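Local coordinates for capsular polysaccharide export system protein KpsC (PDB 6MGB) that probably transfers Kdo in beta-2,4 linkage from its CMP-activated form while building the glycolipid anchor of bacterial capsules, at residues A[232-236]-A[249-253]. Sequence-based numbering, arbitrary orientation.
Sequences PVDLL and MGFEG. With C5P (cytidine-5'-monophosphate), chain D.
Start with two short helical pieces, 232-236 and 249-253, whose axes approach to 10.0 Å and cross at -55°. Each closes one alpha-helical backbone bond, Leu236 N to Pro232 O at 2.9 Å and Gly253 N to Met249 O at 3.0 Å. By nearest CA atoms, Pro232 pairs with Met249 (7.5 Å), Val233 with Glu252 (6.8 Å) and Leu236 with Gly253 (6.3 Å). Met249 bridges the gap: its CB leaves sideways, but all three chi angles are t, so the extended chain carries CE to 3.8 Å from both Pro232 CB and Leu236 CG, with Leu235 CD2 at 4.4 Å. Leu236, in the mt rotamer, points toward the second helix and packs CD1 against its backbone, 3.6 Å from Gly253 N and 4.0 Å from Glu252 C. Val233 CG1 lies 4.3 Å from Glu252 OE1, and Pro232 CB is 4.0 Å from that same oxygen. Glu252 has chi1 m and chi2 t, with chi3 near -9°, which presents its carboxylate to the ribose of CMP: the nucleotide's O2' donates to Glu252 OE1 at 2.9 Å, and its O3' makes a weak hydrogen bond to Glu252 OE2, also 2.9 Å. Met249 SD approaches cytosine N3 to 3.4 Å, while Pro232 CG is 3.5 Å from the ribose O2'. Leu236 also touches Leu160 and Met249 touches Ile162, both on strand 158-162 of the parallel sheet; Ser247, Gln248 and Lys200 also bind the nucleotide. Apolar helix packing thus adjoins a glutamate carboxylate hydrogen-bonded to both ribose hydroxyls, consistent with the nucleotide-binding Rossmann-like domain of GT-B glycosyltransferases.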
loop_
_atom_site.group_PDB
_atom_site.type_symbol
_atom_site.label_atom_id
_atom_site.label_comp_id
_atom_site.label_asym_id
_atom_site.label_seq_id
_atom_site.Cartn_x
_atom_site.Cartn_y
_atom_site.Cartn_z
ATOM N N PRO A 232 8.899 -10.359 3.880
ATOM C CA PRO A 232 9.166 -9.778 2.552
ATOM C C PRO A 232 10.432 -8.941 2.486
ATOM O O PRO A 232 11.148 -8.996 1.479
ATOM C CB PRO A 232 7.909 -8.938 2.281
ATOM C CG PRO A 232 7.316 -8.672 3.623
ATOM C CD PRO A 232 7.624 -9.883 4.445
ATOM N N VAL A 233 10.734 -8.160 3.524
ATOM C CA VAL A 233 11.918 -7.311 3.462
ATOM C C VAL A 233 13.191 -8.133 3.649
ATOM O O VAL A 233 14.255 -7.756 3.147
ATOM C CB VAL A 233 11.822 -6.170 4.489
ATOM C CG1 VAL A 233 10.635 -5.273 4.173
ATOM C CG2 VAL A 233 11.706 -6.710 5.891
ATOM N N ASP A 234 13.111 -9.259 4.359
ATOM C CA ASP A 234 14.236 -10.190 4.386
ATOM C C ASP A 234 14.445 -10.816 3.013
ATOM O O ASP A 234 15.575 -10.903 2.520
ATOM C CB ASP A 234 14.000 -11.272 5.439
ATOM C CG ASP A 234 15.249 -12.077 5.737
ATOM O OD1 ASP A 234 16.358 -11.603 5.411
ATOM O OD2 ASP A 234 15.123 -13.187 6.295
ATOM N N LEU A 235 13.357 -11.256 2.377
ATOM C CA LEU A 235 13.456 -11.825 1.038
ATOM C C LEU A 235 14.064 -10.827 0.060
ATOM O O LEU A 235 14.909 -11.190 -0.766
ATOM C CB LEU A 235 12.072 -12.266 0.559
ATOM C CG LEU A 235 12.001 -12.934 -0.815
ATOM C CD1 LEU A 235 12.771 -14.245 -0.827
ATOM C CD2 LEU A 235 10.551 -13.159 -1.221
ATOM N N LEU A 236 13.642 -9.564 0.141
ATOM C CA LEU A 236 14.110 -8.560 -0.810
ATOM C C LEU A 236 15.609 -8.324 -0.700
ATOM O O LEU A 236 16.256 -7.979 -1.695
ATOM C CB LEU A 236 13.352 -7.250 -0.594
ATOM C CG LEU A 236 11.909 -7.238 -1.101
ATOM C CD1 LEU A 236 11.136 -6.084 -0.482
ATOM C CD2 LEU A 236 11.886 -7.143 -2.618
ATOM N N MET A 249 4.737 -4.035 -2.175
ATOM C CA MET A 249 6.047 -4.626 -1.936
ATOM C C MET A 249 7.115 -3.998 -2.819
ATOM O O MET A 249 8.301 -4.059 -2.479
ATOM C CB MET A 249 5.983 -6.139 -2.158
ATOM C CG MET A 249 7.251 -6.879 -1.770
ATOM S SD MET A 249 6.996 -8.663 -1.678
ATOM C CE MET A 249 8.667 -9.231 -1.387
ATOM N N GLY A 250 6.720 -3.396 -3.943
ATOM C CA GLY A 250 7.674 -2.644 -4.743
ATOM C C GLY A 250 8.232 -1.447 -4.000
ATOM O O GLY A 250 9.420 -1.134 -4.109
ATOM N N PHE A 251 7.384 -0.758 -3.232
ATOM C CA PHE A 251 7.874 0.358 -2.431
ATOM C C PHE A 251 8.739 -0.132 -1.279
ATOM O O PHE A 251 9.728 0.517 -0.921
ATOM C CB PHE A 251 6.707 1.188 -1.901
ATOM C CG PHE A 251 7.139 2.451 -1.215
ATOM C CD1 PHE A 251 7.787 3.447 -1.927
ATOM C CD2 PHE A 251 6.907 2.641 0.137
ATOM C CE1 PHE A 251 8.195 4.611 -1.305
ATOM C CE2 PHE A 251 7.311 3.806 0.766
ATOM C CZ PHE A 251 7.956 4.791 0.043
ATOM N N GLU A 252 8.384 -1.273 -0.683
ATOM C CA GLU A 252 9.232 -1.849 0.355
ATOM C C GLU A 252 10.615 -2.174 -0.194
ATOM O O GLU A 252 11.625 -2.008 0.500
ATOM C CB GLU A 252 8.564 -3.091 0.943
ATOM C CG GLU A 252 7.310 -2.761 1.733
ATOM C CD GLU A 252 6.610 -3.983 2.285
ATOM O OE1 GLU A 252 6.989 -5.114 1.913
ATOM O OE2 GLU A 252 5.676 -3.809 3.096
ATOM N N GLY A 253 10.683 -2.623 -1.449
ATOM C CA GLY A 253 11.976 -2.804 -2.088
ATOM C C GLY A 253 12.683 -1.486 -2.345
ATOM O O GLY A 253 13.895 -1.370 -2.141
HETATM O O3P C5P D . 0.059 -4.265 -2.444
HETATM P P C5P D . -0.029 -5.737 -2.112
HETATM O O1P C5P D . 0.374 -6.543 -3.343
HETATM O O2P C5P D . -1.342 -6.280 -1.583
HETATM O "O5'" C5P D . 1.087 -5.992 -1.008
HETATM C "C5'" C5P D . 0.835 -5.761 0.369
HETATM C "C4'" C5P D . 2.007 -6.204 1.206
HETATM O "O4'" C5P D . 2.047 -7.655 1.237
HETATM C "C3'" C5P D . 3.376 -5.803 0.674
HETATM O "O3'" C5P D . 3.748 -4.491 1.058
HETATM C "C2'" C5P D . 4.293 -6.880 1.242
HETATM O "O2'" C5P D . 4.644 -6.600 2.589
HETATM C "C1'" C5P D . 3.383 -8.109 1.212
HETATM N N1 C5P D . 3.579 -8.916 -0.016
HETATM C C2 C5P D . 4.404 -10.166 0.022
HETATM N N3 C5P D . 4.595 -10.977 -1.232
HETATM C C4 C5P D . 3.978 -10.558 -2.487
HETATM C C5 C5P D . 3.157 -9.314 -2.524
HETATM C C6 C5P D . 2.967 -8.505 -1.270
HETATM O O2 C5P D . 4.906 -10.510 1.035
HETATM N N4 C5P D . 4.165 -11.344 -3.703
#